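Local structure of rhizobiales Sp. Pch2 (Marine metagenome, 6PB3) at the interface of chains A and B. The protein is a Trip13/Pch2-like AAA+ ATPase that remodels HORMA domain proteins to regulate bacterial cGAS-like enzymes in bacteriophage immunity. Coordinates in Å, arbitrary orientation; residue numbers count along the deposited sequence, not the author numbering. Chains: chain A/B, Rhizobiales Sp. Pch2.

Contact 1: the interface of chains A and B. Residues chain A 60, 63, 66; chain B 240-242, 288-289.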
# COMPACT_ATOMS: atom_id res chain seq x y z
N HIS A 60 20.97 41.66 -21.33
CA HIS A 60 21.35 41.75 -19.92
C HIS A 60 22.84 41.51 -19.76
O HIS A 60 23.28 40.51 -19.20
CB HIS A 60 20.56 40.74 -19.08
CG HIS A 60 19.07 40.89 -19.17
ND1 HIS A 60 18.27 39.96 -19.80
CD2 HIS A 60 18.25 41.87 -18.74
CE1 HIS A 60 17.01 40.36 -19.73
NE2 HIS A 60 16.97 41.52 -19.10
N ALA A 63 24.43 40.57 -16.41
CA ALA A 63 23.95 39.35 -15.76
C ALA A 63 25.09 38.35 -15.66
O ALA A 63 25.67 37.94 -16.67
CB ALA A 63 22.78 38.76 -16.53
N LEU A 66 22.88 34.53 -14.88
CA LEU A 66 21.59 34.37 -15.53
C LEU A 66 21.56 33.14 -16.42
O LEU A 66 20.63 32.33 -16.36
CB LEU A 66 21.24 35.62 -16.34
CG LEU A 66 20.04 35.51 -17.28
CD1 LEU A 66 18.78 35.15 -16.52
CD2 LEU A 66 19.84 36.83 -18.03
N GLN B 240 19.99 38.51 -11.07
CA GLN B 240 20.79 39.70 -10.85
C GLN B 240 21.20 40.31 -12.19
O GLN B 240 21.56 39.60 -13.13
CB GLN B 240 22.02 39.35 -10.01
CG GLN B 240 23.10 40.42 -9.93
CD GLN B 240 24.04 40.39 -11.13
OE1 GLN B 240 24.56 39.34 -11.51
NE2 GLN B 240 24.26 41.55 -11.74
N GLY B 241 21.14 41.64 -12.26
CA GLY B 241 21.49 42.31 -13.49
C GLY B 241 20.42 42.29 -14.56
O GLY B 241 20.69 42.73 -15.68
N THR B 242 19.23 41.78 -14.26
CA THR B 242 18.12 41.82 -15.19
C THR B 242 17.16 42.95 -14.90
O THR B 242 16.21 43.15 -15.66
CB THR B 242 17.35 40.50 -15.18
OG1 THR B 242 16.75 40.32 -13.89
CG2 THR B 242 18.28 39.32 -15.47
N SER B 288 13.69 40.98 -23.72
CA SER B 288 14.26 41.02 -22.39
C SER B 288 13.35 40.32 -21.39
O SER B 288 12.17 40.06 -21.65
CB SER B 288 14.53 42.47 -21.97
OG SER B 288 13.56 43.35 -22.53
N ILE B 289 13.91 39.98 -20.23
CA ILE B 289 13.15 39.26 -19.20
C ILE B 289 12.00 40.13 -18.71
O ILE B 289 12.17 41.32 -18.42
CB ILE B 289 14.09 38.84 -18.07
CG1 ILE B 289 14.85 37.58 -18.48
CG2 ILE B 289 13.32 38.58 -16.78
CD1 ILE B 289 16.09 37.32 -17.68
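The imidazole of A:His60 pushes between B:Thr242 and B:Ile289, two residues on separate loops of the neighbouring subunit. A:His60 has 69 Å² of its surface buried by chain B, more than any other residue of this patch. With CG beside the backbone N and anti to the carbonyl carbon (chi1 -58°), the ring points away from its own loop and brings its far rim to chain B. B:Ile289 meets that rim: its backbone N lies in the ring plane at the edge, 3.2 Å from the carbon CE1 of A:His60, a close approach rather than a hydrogen bond. The branch carbon CB of B:Ile289 is 3.7 Å from the same CE1. B:Ser288 adds its CA and CB along this end of the ring, a small residue that lets the imidazole come close to the chain.

B:Thr242 takes the other flank. Its CA sits 3.5 Å from CD2 of A:His60, while its methyl CG2 stands 4.1 Å above one ring face, displaced toward the rim, so the contact is a methyl on a face and not a stack. An imidazole suits this place because its thin, flat outline can have an edge on one loop and a face beneath another.

A:Leu66 packs beside the imidazole, with its CG anti to the backbone N (chi1 169°), which turns the branch carbon toward chain B, where both methyls find partners. Its CD1 reaches CD1 of B:Ile289 tip to tip, and CD2 touches CG2 of B:Thr242 at 3.9 Å. Two branched aliphatic side chains and a threonine methyl thus form a small apolar cluster beside the imidazole. A:Ala63 has little bulk, and this allows the loop to settle over the carbonyl of B:Gln240, whose O is 3.7 Å from CB of A:Ala63. Where the leucine and isoleucine ends meet, CD1 of A:Leu66 lies 3.6 Å from CD1 of B:Ile289.

Contact 2: the interface of chains A and B. Residues chain A 73, 214-218; chain B 272-273, 277.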
# COMPACT_ATOMS: atom_id res chain seq x y z
N ARG A 73 24.45 22.75 -18.57
CA ARG A 73 23.70 21.55 -18.21
C ARG A 73 23.95 20.43 -19.21
O ARG A 73 24.05 20.67 -20.41
CB ARG A 73 22.21 21.84 -18.17
CG ARG A 73 21.79 23.02 -17.35
CD ARG A 73 22.22 22.86 -15.89
NE ARG A 73 22.06 21.52 -15.33
CZ ARG A 73 20.90 20.98 -14.96
NH1 ARG A 73 19.77 21.66 -15.12
NH2 ARG A 73 20.88 19.76 -14.44
N ARG A 214 17.52 11.85 -13.56
CA ARG A 214 16.72 13.04 -13.31
C ARG A 214 17.60 14.26 -13.07
O ARG A 214 17.34 15.34 -13.61
CB ARG A 214 15.81 12.80 -12.11
CG ARG A 214 14.44 13.38 -12.28
CD ARG A 214 13.62 13.23 -11.03
NE ARG A 214 13.65 11.87 -10.50
CZ ARG A 214 13.03 11.52 -9.38
NH1 ARG A 214 12.35 12.45 -8.72
NH2 ARG A 214 13.09 10.27 -8.92
N ARG A 215 18.65 14.09 -12.27
CA ARG A 215 19.47 15.23 -11.87
C ARG A 215 20.28 15.81 -13.02
O ARG A 215 20.75 16.94 -12.91
CB ARG A 215 20.39 14.83 -10.71
CG ARG A 215 21.60 13.99 -11.10
CD ARG A 215 22.46 13.69 -9.84
NE ARG A 215 23.73 13.04 -10.19
CZ ARG A 215 24.04 11.78 -9.87
NH1 ARG A 215 23.18 11.03 -9.17
NH2 ARG A 215 25.22 11.28 -10.23
N ARG A 216 20.42 15.07 -14.12
CA ARG A 216 21.13 15.56 -15.30
C ARG A 216 20.24 16.30 -16.29
O ARG A 216 20.78 16.94 -17.20
CB ARG A 216 21.81 14.39 -16.00
CG ARG A 216 23.04 13.90 -15.26
CD ARG A 216 23.59 12.63 -15.88
NE ARG A 216 24.94 12.31 -15.39
CZ ARG A 216 25.20 11.70 -14.23
NH1 ARG A 216 24.20 11.34 -13.43
NH2 ARG A 216 26.46 11.43 -13.89
N ALA A 217 18.92 16.26 -16.14
CA ALA A 217 18.06 16.98 -17.07
C ALA A 217 18.40 18.47 -17.05
O ALA A 217 18.46 19.10 -15.99
CB ALA A 217 16.58 16.77 -16.71
N ALA A 218 18.66 19.02 -18.23
CA ALA A 218 18.79 20.46 -18.36
C ALA A 218 17.46 21.13 -18.11
O ALA A 218 17.40 22.19 -17.50
CB ALA A 218 19.32 20.83 -19.74
N THR B 272 15.46 24.94 -10.30
CA THR B 272 16.62 24.97 -11.18
C THR B 272 16.37 24.28 -12.50
O THR B 272 16.91 24.71 -13.52
CB THR B 272 17.85 24.34 -10.50
OG1 THR B 272 17.57 22.98 -10.13
CG2 THR B 272 18.25 25.12 -9.22
N GLN B 273 15.56 23.22 -12.52
CA GLN B 273 15.32 22.45 -13.74
C GLN B 273 13.99 22.76 -14.42
O GLN B 273 13.77 22.30 -15.55
CB GLN B 273 15.39 20.95 -13.43
CG GLN B 273 16.80 20.49 -12.91
CD GLN B 273 16.81 19.00 -12.59
OE1 GLN B 273 16.36 18.59 -11.52
NE2 GLN B 273 17.28 18.19 -13.52
N PRO B 277 14.81 27.72 -16.23
CA PRO B 277 14.81 27.63 -17.69
C PRO B 277 13.60 28.28 -18.32
O PRO B 277 13.75 28.99 -19.32
CB PRO B 277 14.85 26.11 -17.95
CG PRO B 277 15.45 25.51 -16.78
CD PRO B 277 15.00 26.39 -15.61
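From A:Arg214 to A:Arg216 the backbone keeps right-handed helical torsions past the end of helix 211-214, then turns extended at A:Ala217, and this brings the carbonyls of A:Arg214 and A:Ala217 to face the amide of B:Gln273. That amide is the polar centre of the contact. Its nitrogen NE2 donates to O of A:Arg214 at 2.9 Å, and again to O of A:Ala217 at 2.9 Å. The second bond is nearly straight, 173° at the hydrogen, and the first is only slightly more bent. Both acceptors lie almost in the amide plane, as the two hydrogens of an NH2 group require, although the donor sits a little out of each carbonyl plane. Two bonds diverging from one nitrogen fix the rotation of the amide and identify NE2 as the atom directed at chain A.

Glutamine suits the place because it couples a two-hydrogen donor to an arm long enough to leave helix 268-283. The first torsion (chi1 -62°) turns CG away from the residue's own carbonyl, and the extended chain beyond it carries the amide out to the neighbouring subunit. Chain A buries 61 Å² of B:Gln273. The methyl of A:Ala217 is small enough to lie beside the amide, with CB 3.6 Å from NE2 of B:Gln273.

A:Arg73 passes across this arm at about a right angle, its guanidinium plane turned 60° from the amide plane. Its NH1 rests 3.9 Å from the CG methylene of B:Gln273, a packing contact rather than a bond. A:Arg73 bends at its second and third torsions, which brings the in-plane edge of its guanidinium toward the carbonyl O of A:Arg215 in its own subunit. Further along the same helix, the ring of B:Pro277 offers an apolar corner, its CG lying 3.9 Å from the carbonyl O of A:Ala218.

The C-alpha centres of contact 1 and contact 2 are about 20 Å apart, and no residue is shared. On chain A, the segment carrying contact 1 leads through helix 68-71 to A:Arg73 of contact 2. On chain B, all the touching residues come from the C-terminal helical region, which in AAA+ proteins forms the small domain. The two patches therefore seem to hold one subunit's small domain against its neighbour's large domain, contact 1 mainly through packing, contact 2 through packing and a pair of directed hydrogen bonds. Such a head-to-tail contact, not an exact two-fold, fits the six-subunit assembly, where it could transmit nucleotide-dependent movement.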